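Local coordinates for protein dTDP-4-amino-4,6-dideoxyglucose formyltransferase (Mycobacterium tuberculosis CAS/NITR204, PDB 5VYQ) that probably transfers a formyl group from a folate cofactor to the sugar amine of dTDP-4-amino-4,6-dideoxyglucose, at residues D46-Q51 against E74-V79; V38-R43 against E172-I177; I26-D29 against A33-L36; S81-Q86 against D164-L169. All coordinates share one frame; numbering follows the deposited sequence. Where two conformers were deposited one is given.

Contact 1 of 4, residues D46-Q51 against E74-V79; sequences DMDVYQ and ERYDLV. With NA (sodium ion), chain L; NA (sodium ion), chain G; NA (sodium ion), chain H.
Tyr-76 and Asp-48 meet through one short hydrogen bond, from Tyr-76 OH to Asp-48 OD2 at 2.6 Å. The carboxylate oxygen sits at the edge of the Tyr-76 ring, in its plane, and takes the phenol on its anti lone pair, the one turned away from OD1. Carboxylate and ring planes stand 86° apart, so the two groups cross almost perpendicularly and cannot stack. The same hydroxyl also faces the aliphatic part of Asp-48, with CB 3.6 Å from OH, which makes this corner the tight part of the contact. Beyond it the fit is looser: Tyr-50 CE1 approaches Tyr-76 OH only to 4.2 Å, at an oblique angle. The solvent side is marked by ions and water. Tyr-50 OH binds one sodium ion at 2.6 Å, and Tyr-76 O binds a second at 2.4 Å, together with three waters and Val-73. A third sodium ion lies 2.6 Å from Asp-77 OD2, and Met-21 O, Thr-23 OG1 and two waters also bind it. The arrangement belongs to the edge of the parallel part of a mixed, Rossmann-like sheet, where the turn from helix 65-75 into strand 78-82 reaches past strand 24-28 to the outermost strand 47-50.

Contact 2 of 4, residues V38-R43 against E172-I177; sequences VDLQAR and EHFDAI
The Arg-43 guanidinium carries Phe-174 CB over the centre of one face, 3.8 Å above its plane, while Asp-175 OD2 and a water lie at its edge. On the Phe-174 ring, Leu-40 CD2 occupies a face: it stands 4.2 Å from the ring centroid and 26° off the normal, a CH-pi contact. These groups join helix 31-43 to helix 155-179, two helices of the Rossmann-like alpha/beta domain whose local axes approach to 12.0 Å and cross at -61°, a wide spacing that long side chains bridge. Phe-174 reaches over with CG anti to its backbone N, bringing its ring beside both Leu-40 and Arg-43. The buried side of the contact is completed by Met-47, which touches both Leu-40 and Phe-174. The outer side is polar. Arg-43, extended from CG to NE, also gives NH2 to Leu-171 O, tying its guanidinium to the helix backbone. One water sits close to Asp-175 OD1 and at a longer 3.3 Å from Arg-43 NE; another connects NH1 to Glu-172 O and Asp-175 N. The salt bridge itself, Arg-43 NH1 to Asp-175 OD1 at 2.9 Å, is bent, with an N-H...O angle of 133°, and meets the oxygen from above the carboxylate plane.

Contact 3 of 4, residues I26-D29 against A33-L36; sequences ILTD and AHAL
Rotation about the first side-chain bond of Thr-28 places OG1 opposite the backbone N (chi1 -177°) and leaves CG2 between N and the carbonyl carbon, which sets the hydroxyl against Ala-33 and the methyl against the His-34 ring. His-34, with CG likewise trans to N at 172°, turns the edge of its imidazole to the methyl. The setting is the start of the beta-alpha-beta unit formed by strand 24-28, helix 31-43 and strand 47-50, where the chain leaves the strand and turns at once into the helix. The two elements are close: the CA atoms of Thr-28 and His-34 are 5.8 Å apart. The methyl branch makes the apolar half of the contact. It approaches the imidazole at its edge and in its plane, with Thr-28 and His-34 crossing at about a right angle; CG2 is also 3.9 Å from His-34 CB. Val-49 of the next strand touches both side chains and extends this apolar patch. The hydroxyl lies against Ala-33 and the backbone N of His-34, yet its polar partner is the carbonyl of Phe-82 on the neighbouring strand. Thr-28 OG1 comes 3.5 Å from His-34 N, but the angle is too poor for a hydrogen bond. Thr-28 OG1 touches Ala-33 CB at 3.6 Å, and on the other branch Thr-28 CG2 lies 3.8 Å from His-34 CD2.

Contact 4 of 4, residues S81-Q86 against D164-L169; sequences SFHCKQ and DIEREL. With 0FX (dTDP-4-amino-4,6-dideoxyglucose), chain D; FON (N-{[4-({[(6R)-2-amino-5-formyl-4-oxo-1,4,5,6,7,8-hexahydropteridin-6-yl]methyl}amino)phenyl]carbonyl}-L-glutamic acid), chain C.
His-83 and Glu-166 approach from opposite directions and meet head-on at the imidazole edge. His-83 NE2 donates to Glu-166 OE2 at 2.6 Å with an N-H...O angle of 167°, and the acceptor lies only 6° out of the ring plane. OE2 accepts the bond with its syn lone pair, on the side of OE1, while the carboxylate plane is rotated 68° from the ring. Glu-166 reaches this point because CG is trans to its backbone N and the chain stays extended beyond CG. At the other ring nitrogen, His-83 ND1 donates to the diphosphate oxygen O3P of the bound sugar nucleotide at 2.8 Å. The imidazole is thus held at both nitrogens, which fixes its rotation, and the carboxylate would probably favour a positively charged ring beside the phosphate. The contact lies at the carboxyl end of strand 78-82 in the Rossmann-like formyltransferase domain, with helix 155-179 supplying the glutamate at the ring nitrogen not used by the nucleotide. Here the chain turns across both ligands. Lys-85, bent at its second and fourth torsions, brings NZ to 3.0 Å from O1P, an oxygen of the thymidine-side phosphate. Asn-30 and Tyr-159 are further hydrogen-bond partners of the same nucleotide. On the folinic acid side, Gln-86 O accepts a weak bond from N8 at 3.1 Å, and Cys-84 O lies 3.0 Å from C7.

Overall arrangement
Contact 4 is the most central, its centre about 6 Å from the centre of the chain, and contact 3 is also buried; contact 2 is partly buried and contact 1 lies at the surface. Contacts 2 and 3 share helix 31-43, contacts 2 and 4 share helix 155-179, and contacts 1 and 4 use opposite ends of strand 78-82. Their chemistry follows this placement: contact 1 pairs phenol with carboxylate among sodium ions, contact 2 combines a leucine-on-phenyl CH-pi contact with an outer salt bridge, contact 3 is van der Waals, and contact 4 joins buried polar groups to ligands. Links include Asp-39 to Arg-167 (contacts 2 and 4) and Asp-29 OD2 to Lys-85 N (contacts 3 and 4).

Contact 1 of 4, residues D46-Q51 against E74-V79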
# COMPACT_ATOMS: atom_id res chain seq x y z
N ASP A 46 -24.87 22.53 -31.74
CA ASP A 46 -26.05 21.67 -31.70
C ASP A 46 -25.64 20.33 -31.06
O ASP A 46 -25.58 19.32 -31.75
CB ASP A 46 -26.59 21.48 -33.13
CG ASP A 46 -28.05 20.99 -33.14
OD1 ASP A 46 -28.65 20.82 -32.05
OD2 ASP A 46 -28.57 20.70 -34.25
N MET A 47 -25.42 20.36 -29.75
CA MET A 47 -24.97 19.20 -28.98
C MET A 47 -25.62 19.21 -27.64
O MET A 47 -25.48 20.21 -26.94
CB MET A 47 -23.44 19.26 -28.84
CG MET A 47 -22.85 18.17 -27.98
SD MET A 47 -21.05 18.30 -27.86
CE MET A 47 -20.66 17.72 -29.49
N ASP A 48 -26.30 18.11 -27.28
CA ASP A 48 -26.89 17.93 -25.95
C ASP A 48 -26.10 16.91 -25.14
O ASP A 48 -25.61 15.93 -25.72
CB ASP A 48 -28.31 17.39 -26.13
CG ASP A 48 -29.25 18.39 -26.74
OD1 ASP A 48 -28.92 19.59 -26.75
OD2 ASP A 48 -30.26 17.98 -27.31
N VAL A 49 -26.02 17.11 -23.82
CA VAL A 49 -25.26 16.26 -22.92
C VAL A 49 -26.17 15.82 -21.77
O VAL A 49 -26.76 16.63 -21.03
CB VAL A 49 -24.01 16.99 -22.39
CG1 VAL A 49 -23.32 16.14 -21.36
CG2 VAL A 49 -23.07 17.34 -23.54
N TYR A 50 -26.32 14.52 -21.65
CA TYR A 50 -27.08 13.88 -20.60
C TYR A 50 -26.33 12.73 -19.97
O TYR A 50 -25.39 12.18 -20.55
CB TYR A 50 -28.35 13.29 -21.18
CG TYR A 50 -29.41 14.21 -21.62
CD1 TYR A 50 -29.48 14.66 -22.92
CD2 TYR A 50 -30.46 14.48 -20.75
CE1 TYR A 50 -30.52 15.48 -23.33
CE2 TYR A 50 -31.50 15.30 -21.15
CZ TYR A 50 -31.52 15.79 -22.43
OH TYR A 50 -32.61 16.54 -22.79
N GLN A 51 -26.74 12.40 -18.75
CA GLN A 51 -26.31 11.17 -18.14
C GLN A 51 -27.43 10.16 -18.19
O GLN A 51 -28.57 10.49 -18.48
CB GLN A 51 -25.77 11.39 -16.74
CG GLN A 51 -26.85 11.70 -15.73
CD GLN A 51 -26.27 11.83 -14.33
OE1 GLN A 51 -25.39 11.10 -13.90
NE2 GLN A 51 -26.79 12.79 -13.60
N GLU A 74 -35.18 9.89 -33.93
CA GLU A 74 -35.80 10.95 -34.71
C GLU A 74 -35.01 12.27 -34.69
O GLU A 74 -34.78 12.88 -35.74
CB GLU A 74 -37.22 11.22 -34.20
CG GLU A 74 -37.97 12.39 -34.84
CD GLU A 74 -39.28 12.63 -34.11
OE1 GLU A 74 -39.39 13.65 -33.40
OE2 GLU A 74 -40.21 11.81 -34.24
N ARG A 75 -34.58 12.68 -33.51
CA ARG A 75 -34.05 14.02 -33.28
C ARG A 75 -32.56 14.22 -33.50
O ARG A 75 -32.13 15.37 -33.64
CB ARG A 75 -34.41 14.45 -31.88
CG ARG A 75 -35.93 14.52 -31.84
CD ARG A 75 -36.39 14.80 -30.45
NE ARG A 75 -37.84 14.63 -30.43
CZ ARG A 75 -38.57 14.53 -29.32
NH1 ARG A 75 -37.99 14.60 -28.12
NH2 ARG A 75 -39.88 14.32 -29.45
N TYR A 76 -31.78 13.14 -33.41
CA TYR A 76 -30.33 13.28 -33.51
C TYR A 76 -29.77 12.62 -34.75
O TYR A 76 -30.36 11.69 -35.26
CB TYR A 76 -29.63 12.77 -32.26
CG TYR A 76 -29.99 13.51 -31.00
CD1 TYR A 76 -29.34 14.68 -30.65
CD2 TYR A 76 -30.99 13.05 -30.18
CE1 TYR A 76 -29.67 15.37 -29.51
CE2 TYR A 76 -31.35 13.74 -29.05
CZ TYR A 76 -30.69 14.91 -28.70
OH TYR A 76 -31.05 15.53 -27.51
N ASP A 77 -28.63 13.12 -35.22
CA ASP A 77 -27.90 12.56 -36.33
C ASP A 77 -26.78 11.65 -35.86
O ASP A 77 -26.27 10.88 -36.66
CB ASP A 77 -27.32 13.66 -37.21
CG ASP A 77 -28.41 14.60 -37.75
OD1 ASP A 77 -29.40 14.09 -38.32
OD2 ASP A 77 -28.23 15.82 -37.54
N LEU A 78 -26.33 11.82 -34.63
CA LEU A 78 -25.16 11.08 -34.10
C LEU A 78 -25.34 10.98 -32.58
O LEU A 78 -25.70 11.96 -31.92
CB LEU A 78 -23.90 11.88 -34.42
CG LEU A 78 -22.59 11.43 -33.76
CD1 LEU A 78 -22.24 10.01 -34.21
CD2 LEU A 78 -21.42 12.38 -34.04
N VAL A 79 -25.12 9.80 -32.03
CA VAL A 79 -25.16 9.63 -30.59
C VAL A 79 -23.76 9.17 -30.14
O VAL A 79 -23.24 8.18 -30.65
CB VAL A 79 -26.24 8.60 -30.17
CG1 VAL A 79 -26.27 8.41 -28.68
CG2 VAL A 79 -27.60 9.06 -30.64
NA NA L . -34.89 16.81 -21.58
NA NA G . -31.72 10.51 -36.77
NA NA H . -29.36 18.09 -37.87
O HOH W 1 -30.73 11.84 -38.48
O HOH W 2 -33.39 10.77 -38.18
O HOH W 3 -31.10 8.55 -37.69
O HOH W 4 -29.63 20.43 -37.74
O HOH W 5 -31.34 17.63 -37.38

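Contact 2 of 4, residues V38-R43 against E172-I177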
# COMPACT_ATOMS: atom_id res chain seq x y z
N VAL A 38 -18.61 18.65 -22.16
CA VAL A 38 -18.89 20.08 -21.95
C VAL A 38 -17.94 20.93 -22.78
O VAL A 38 -18.31 21.92 -23.43
CB VAL A 38 -18.82 20.44 -20.45
CG1 VAL A 38 -18.75 21.96 -20.23
CG2 VAL A 38 -20.01 19.82 -19.76
N ASP A 39 -16.68 20.57 -22.80
CA ASP A 39 -15.70 21.29 -23.62
C ASP A 39 -16.03 21.19 -25.08
O ASP A 39 -15.88 22.16 -25.83
CB ASP A 39 -14.29 20.77 -23.41
CG ASP A 39 -13.71 21.22 -22.12
OD1 ASP A 39 -14.27 22.14 -21.50
OD2 ASP A 39 -12.66 20.66 -21.76
N LEU A 40 -16.50 20.02 -25.53
CA LEU A 40 -16.88 19.89 -26.93
C LEU A 40 -18.09 20.75 -27.31
O LEU A 40 -18.24 21.19 -28.46
CB LEU A 40 -17.21 18.45 -27.30
CG LEU A 40 -16.07 17.47 -27.50
CD1 LEU A 40 -16.72 16.14 -27.86
CD2 LEU A 40 -15.18 17.89 -28.67
N GLN A 41 -18.96 20.95 -26.34
CA GLN A 41 -20.13 21.82 -26.53
C GLN A 41 -19.74 23.25 -26.88
O GLN A 41 -20.51 23.94 -27.56
CB GLN A 41 -21.00 21.82 -25.31
CG GLN A 41 -21.98 20.68 -25.27
CD GLN A 41 -22.89 20.83 -24.06
OE1 GLN A 41 -22.42 21.07 -22.96
NE2 GLN A 41 -24.19 20.69 -24.24
N ALA A 42 -18.55 23.69 -26.48
CA ALA A 42 -18.04 24.98 -26.93
C ALA A 42 -17.59 24.93 -28.39
O ALA A 42 -17.58 25.93 -29.09
CB ALA A 42 -16.90 25.40 -26.02
N ARG A 43 -17.23 23.77 -28.90
CA ARG A 43 -16.77 23.59 -30.27
C ARG A 43 -17.91 23.26 -31.25
O ARG A 43 -17.68 23.10 -32.46
CB ARG A 43 -15.80 22.41 -30.27
CG ARG A 43 -14.80 22.36 -31.41
CD ARG A 43 -13.83 21.23 -31.14
NE ARG A 43 -13.33 20.80 -32.44
CZ ARG A 43 -12.32 19.96 -32.68
NH1 ARG A 43 -12.02 19.69 -33.97
NH2 ARG A 43 -11.62 19.45 -31.66
N GLU A 172 -8.57 15.52 -31.33
CA GLU A 172 -8.01 15.31 -32.65
C GLU A 172 -9.01 14.89 -33.71
O GLU A 172 -8.96 15.40 -34.84
CB GLU A 172 -6.97 14.20 -32.59
CG GLU A 172 -5.68 14.56 -31.90
CD GLU A 172 -4.74 13.40 -31.63
OE1 GLU A 172 -3.94 13.50 -30.65
OE2 GLU A 172 -4.78 12.44 -32.43
N HIS A 173 -9.88 13.92 -33.36
CA HIS A 173 -10.74 13.30 -34.33
C HIS A 173 -12.18 13.82 -34.40
O HIS A 173 -12.97 13.26 -35.13
CB HIS A 173 -10.73 11.78 -34.17
CG HIS A 173 -9.39 11.19 -34.44
ND1 HIS A 173 -8.93 10.96 -35.72
CD2 HIS A 173 -8.38 10.86 -33.61
CE1 HIS A 173 -7.72 10.45 -35.66
NE2 HIS A 173 -7.35 10.39 -34.39
N PHE A 174 -12.51 14.83 -33.61
CA PHE A 174 -13.90 15.25 -33.46
C PHE A 174 -14.53 15.59 -34.82
O PHE A 174 -15.63 15.15 -35.13
CB PHE A 174 -14.03 16.46 -32.57
CG PHE A 174 -15.45 16.94 -32.49
CD1 PHE A 174 -16.40 16.17 -31.86
CD2 PHE A 174 -15.86 18.09 -33.16
CE1 PHE A 174 -17.73 16.57 -31.81
CE2 PHE A 174 -17.19 18.49 -33.12
CZ PHE A 174 -18.13 17.75 -32.42
N ASP A 175 -13.82 16.37 -35.65
CA ASP A 175 -14.46 16.72 -36.92
C ASP A 175 -14.86 15.47 -37.71
O ASP A 175 -15.96 15.44 -38.29
CB ASP A 175 -13.57 17.60 -37.81
CG ASP A 175 -13.30 18.97 -37.23
OD1 ASP A 175 -13.85 19.34 -36.17
OD2 ASP A 175 -12.50 19.70 -37.88
N ALA A 176 -13.97 14.49 -37.81
CA ALA A 176 -14.26 13.27 -38.59
C ALA A 176 -15.43 12.50 -37.99
O ALA A 176 -16.26 11.92 -38.69
CB ALA A 176 -13.04 12.38 -38.72
N ILE A 177 -15.46 12.48 -36.66
CA ILE A 177 -16.51 11.80 -35.94
C ILE A 177 -17.84 12.46 -36.22
O ILE A 177 -18.84 11.81 -36.57
CB ILE A 177 -16.22 11.77 -34.44
CG1 ILE A 177 -15.03 10.86 -34.14
CG2 ILE A 177 -17.43 11.22 -33.64
CD1 ILE A 177 -14.35 11.14 -32.81
O HOH W 6 -11.09 17.46 -35.36
O HOH W 7 -14.55 21.67 -35.37

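Contact 3 of 4, residues I26-D29 against A33-L36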
# COMPACT_ATOMS: atom_id res chain seq x y z
N ILE A 26 -24.73 13.42 -26.59
CA ILE A 26 -23.72 12.73 -25.78
C ILE A 26 -24.38 12.21 -24.51
O ILE A 26 -25.02 12.97 -23.79
CB ILE A 26 -22.53 13.60 -25.42
CG1 ILE A 26 -21.92 14.16 -26.71
CG2 ILE A 26 -21.51 12.77 -24.62
CD1 ILE A 26 -20.60 14.87 -26.52
N LEU A 27 -24.21 10.92 -24.27
CA LEU A 27 -24.62 10.24 -23.05
C LEU A 27 -23.33 9.94 -22.31
O LEU A 27 -22.40 9.31 -22.84
CB LEU A 27 -25.42 8.99 -23.35
CG LEU A 27 -26.83 9.42 -23.85
CD1 LEU A 27 -27.33 8.41 -24.85
CD2 LEU A 27 -27.66 9.52 -22.58
N THR A 28 -23.26 10.34 -21.05
CA THR A 28 -22.04 10.16 -20.25
C THR A 28 -22.35 9.98 -18.76
O THR A 28 -23.18 10.70 -18.20
CB THR A 28 -21.12 11.38 -20.45
OG1 THR A 28 -19.89 11.21 -19.75
CG2 THR A 28 -21.78 12.69 -20.07
N ASP A 29 -21.69 9.02 -18.13
CA ASP A 29 -21.87 8.71 -16.72
C ASP A 29 -20.57 8.84 -15.91
O ASP A 29 -20.47 8.32 -14.79
CB ASP A 29 -22.44 7.30 -16.56
CG ASP A 29 -23.88 7.21 -16.99
OD1 ASP A 29 -24.63 8.18 -16.76
OD2 ASP A 29 -24.26 6.17 -17.56
N ALA A 33 -15.23 12.21 -18.51
CA ALA A 33 -15.77 12.18 -19.85
C ALA A 33 -16.83 13.27 -19.97
O ALA A 33 -17.02 13.87 -21.02
CB ALA A 33 -16.35 10.82 -20.16
N HIS A 34 -17.52 13.57 -18.87
CA HIS A 34 -18.55 14.60 -18.93
C HIS A 34 -17.91 15.99 -19.13
O HIS A 34 -18.38 16.83 -19.90
CB HIS A 34 -19.38 14.59 -17.66
CG HIS A 34 -20.32 15.74 -17.59
ND1 HIS A 34 -20.00 16.90 -16.95
CD2 HIS A 34 -21.55 15.93 -18.13
CE1 HIS A 34 -21.00 17.76 -17.05
NE2 HIS A 34 -21.95 17.19 -17.78
N ALA A 35 -16.81 16.24 -18.44
CA ALA A 35 -16.08 17.50 -18.63
C ALA A 35 -15.60 17.67 -20.05
O ALA A 35 -15.60 18.76 -20.61
CB ALA A 35 -14.91 17.60 -17.66
N LEU A 36 -15.15 16.57 -20.67
CA LEU A 36 -14.77 16.61 -22.06
C LEU A 36 -15.97 16.93 -22.97
O LEU A 36 -15.84 17.77 -23.88
CB LEU A 36 -14.14 15.27 -22.44
CG LEU A 36 -13.70 15.01 -23.88
CD1 LEU A 36 -12.64 16.01 -24.30
CD2 LEU A 36 -13.13 13.62 -23.99

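Contact 4 of 4, residues S81-Q86 against D164-L169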
# COMPACT_ATOMS: atom_id res chain seq x y z
N SER A 81 -21.47 7.77 -26.92
CA SER A 81 -21.29 7.24 -25.57
C SER A 81 -19.93 7.68 -25.05
O SER A 81 -18.88 7.22 -25.54
CB SER A 81 -21.41 5.72 -25.57
OG SER A 81 -20.87 5.12 -24.38
N PHE A 82 -19.95 8.61 -24.09
CA PHE A 82 -18.78 9.04 -23.36
C PHE A 82 -18.85 8.32 -22.02
O PHE A 82 -19.18 8.91 -21.00
CB PHE A 82 -18.75 10.56 -23.26
CG PHE A 82 -18.15 11.29 -24.43
CD1 PHE A 82 -18.18 10.79 -25.70
CD2 PHE A 82 -17.55 12.53 -24.24
CE1 PHE A 82 -17.64 11.49 -26.77
CE2 PHE A 82 -16.99 13.24 -25.30
CZ PHE A 82 -17.07 12.73 -26.58
N HIS A 83 -18.57 7.00 -22.05
CA HIS A 83 -18.67 6.18 -20.87
C HIS A 83 -20.09 6.17 -20.33
O HIS A 83 -20.32 6.35 -19.11
CB HIS A 83 -17.75 6.60 -19.72
CG HIS A 83 -16.28 6.72 -20.02
ND1 HIS A 83 -15.35 6.57 -19.01
CD2 HIS A 83 -15.57 7.04 -21.13
CE1 HIS A 83 -14.14 6.79 -19.49
NE2 HIS A 83 -14.25 7.05 -20.78
N CYS A 84 -21.08 6.00 -21.20
CA CYS A 84 -22.43 5.74 -20.78
C CYS A 84 -22.54 4.31 -20.27
O CYS A 84 -22.15 3.38 -20.96
CB CYS A 84 -23.38 5.92 -21.98
SG CYS A 84 -25.10 5.61 -21.59
N LYS A 85 -23.10 4.14 -19.08
CA LYS A 85 -23.19 2.81 -18.48
C LYS A 85 -24.41 2.02 -18.95
O LYS A 85 -24.40 0.78 -18.84
CB LYS A 85 -23.18 2.86 -16.93
CG LYS A 85 -21.86 3.31 -16.34
CD LYS A 85 -20.93 2.15 -15.94
CE LYS A 85 -19.64 2.53 -15.21
NZ LYS A 85 -19.76 3.57 -14.15
N GLN A 86 -25.39 2.73 -19.52
CA GLN A 86 -26.62 2.08 -20.02
C GLN A 86 -26.37 1.48 -21.41
O GLN A 86 -25.95 2.20 -22.31
CB GLN A 86 -27.72 3.12 -20.09
CG GLN A 86 -29.04 2.48 -20.52
CD GLN A 86 -30.24 3.38 -20.29
OE1 GLN A 86 -30.15 4.61 -20.34
NE2 GLN A 86 -31.42 2.74 -20.13
N ASP A 164 -6.31 11.43 -20.03
CA ASP A 164 -5.58 12.43 -20.84
C ASP A 164 -5.58 11.99 -22.30
O ASP A 164 -5.79 12.81 -23.19
CB ASP A 164 -4.13 12.61 -20.39
CG ASP A 164 -4.01 13.29 -19.03
OD1 ASP A 164 -4.90 14.03 -18.64
OD2 ASP A 164 -2.99 13.06 -18.34
N ILE A 165 -5.35 10.72 -22.56
CA ILE A 165 -5.37 10.18 -23.92
C ILE A 165 -6.73 10.31 -24.56
O ILE A 165 -6.86 10.61 -25.75
CB ILE A 165 -4.83 8.73 -23.99
CG1 ILE A 165 -3.36 8.75 -23.60
CG2 ILE A 165 -5.14 8.12 -25.33
CD1 ILE A 165 -2.76 7.36 -23.38
N GLU A 166 -7.79 10.11 -23.78
CA GLU A 166 -9.11 10.18 -24.33
C GLU A 166 -9.37 11.59 -24.80
O GLU A 166 -9.92 11.77 -25.89
CB GLU A 166 -10.12 9.79 -23.24
CG GLU A 166 -11.51 9.72 -23.69
CD GLU A 166 -12.41 9.01 -22.64
OE1 GLU A 166 -13.22 9.77 -22.19
OE2 GLU A 166 -12.28 7.84 -22.26
N ARG A 167 -8.97 12.57 -23.99
CA ARG A 167 -9.19 13.97 -24.35
C ARG A 167 -8.41 14.31 -25.62
O ARG A 167 -8.98 14.93 -26.55
CB ARG A 167 -8.79 14.87 -23.19
CG ARG A 167 -8.66 16.36 -23.58
CD ARG A 167 -8.40 17.24 -22.39
NE ARG A 167 -9.59 17.28 -21.53
CZ ARG A 167 -10.64 18.10 -21.73
NH1 ARG A 167 -11.69 18.02 -20.90
NH2 ARG A 167 -10.63 18.97 -22.77
N GLU A 168 -7.17 13.84 -25.71
CA GLU A 168 -6.31 14.07 -26.88
C GLU A 168 -6.96 13.50 -28.15
O GLU A 168 -7.07 14.13 -29.20
CB GLU A 168 -4.89 13.51 -26.62
CG GLU A 168 -4.13 14.45 -25.67
CD GLU A 168 -2.85 14.00 -24.96
OE1 GLU A 168 -2.30 12.89 -25.11
OE2 GLU A 168 -2.35 14.85 -24.18
N LEU A 169 -7.38 12.25 -28.07
CA LEU A 169 -7.88 11.55 -29.22
C LEU A 169 -9.21 12.09 -29.71
O LEU A 169 -9.46 12.24 -30.91
CB LEU A 169 -7.96 10.08 -28.84
CG LEU A 169 -7.92 9.08 -29.95
CD1 LEU A 169 -6.61 9.18 -30.73
CD2 LEU A 169 -8.15 7.69 -29.35
O4P 0FX D . -14.10 4.46 -16.82
P2 0FX D . -15.53 4.08 -16.67
O3P 0FX D . -16.54 5.19 -16.88
O1G 0FX D . -15.65 2.81 -17.65
C1G 0FX D . -16.62 1.79 -17.46
C2G 0FX D . -16.09 0.54 -18.19
O2G 0FX D . -14.80 0.26 -17.63
C3G 0FX D . -15.92 0.86 -19.68
O3G 0FX D . -15.25 -0.21 -20.39
C4G 0FX D . -17.27 1.28 -20.25
N4A 0FX D . -17.04 1.63 -21.67
C5G 0FX D . -17.81 2.46 -19.44
C6G 0FX D . -19.28 2.65 -19.81
O5G 0FX D . -17.86 2.22 -18.03
OPP 0FX D . -15.81 3.39 -15.24
P 0FX D . -15.89 4.03 -13.77
O1P 0FX D . -16.96 3.29 -13.06
O2P 0FX D . -15.88 5.54 -13.89
O5 0FX D . -14.49 3.65 -13.09
C5 0FX D . -13.28 4.26 -13.48
C4 0FX D . -12.12 3.46 -12.92
O4 0FX D . -12.17 3.54 -11.50
C3 0FX D . -12.11 1.96 -13.20
O3 0FX D . -11.49 1.68 -14.46
C2 0FX D . -11.30 1.35 -12.07
C1 0FX D . -11.69 2.30 -10.96
N11 0FX D . -12.74 1.75 -10.10
C61 0FX D . -14.03 2.12 -10.13
C51 0FX D . -14.96 1.58 -9.26
C5A 0FX D . -16.40 2.00 -9.35
C21 0FX D . -12.35 0.90 -9.06
O21 0FX D . -11.08 0.57 -8.98
N31 0FX D . -13.22 0.35 -8.21
C41 0FX D . -14.51 0.73 -8.27
O41 0FX D . -15.36 0.18 -7.38
N1 FON C . -24.19 -0.34 -26.00
C2 FON C . -23.79 -1.28 -26.85
NA2 FON C . -24.74 -1.89 -27.63
N3 FON C . -22.49 -1.62 -26.92
C4 FON C . -21.54 -1.04 -26.15
O4 FON C . -20.33 -1.36 -26.26
C4A FON C . -21.94 0.03 -25.22
N5 FON C . -21.10 0.70 -24.32
C6 FON C . -21.78 1.22 -23.12
C7 FON C . -22.92 2.13 -23.59
N8 FON C . -23.81 1.35 -24.42
C8A FON C . -23.36 0.36 -25.21
C9 FON C . -22.26 0.11 -22.16
N10 FON C . -21.10 -0.58 -21.61
C11 FON C . -21.31 -3.76 -18.93
C12 FON C . -20.09 -3.33 -19.44
C13 FON C . -20.04 -2.26 -20.33
C14 FON C . -21.20 -1.61 -20.72
C15 FON C . -22.43 -2.03 -20.23
C16 FON C . -22.48 -3.11 -19.34
C FON C . -21.34 -4.94 -17.95
O FON C . -20.30 -5.40 -17.42
N FON C . -22.53 -5.45 -17.64
CA FON C . -22.73 -6.51 -16.66
CB FON C . -23.73 -6.11 -15.56
CG FON C . -23.22 -4.86 -14.84
CD FON C . -23.82 -4.54 -13.49
OE1 FON C . -24.31 -5.47 -12.81
OE2 FON C . -23.75 -3.36 -13.06
CT FON C . -23.18 -7.76 -17.36
O1 FON C . -23.04 -8.83 -16.71
O2 FON C . -23.63 -7.68 -18.53
CP1 FON C . -19.86 0.81 -24.51
O3 FON C . -19.12 1.37 -23.71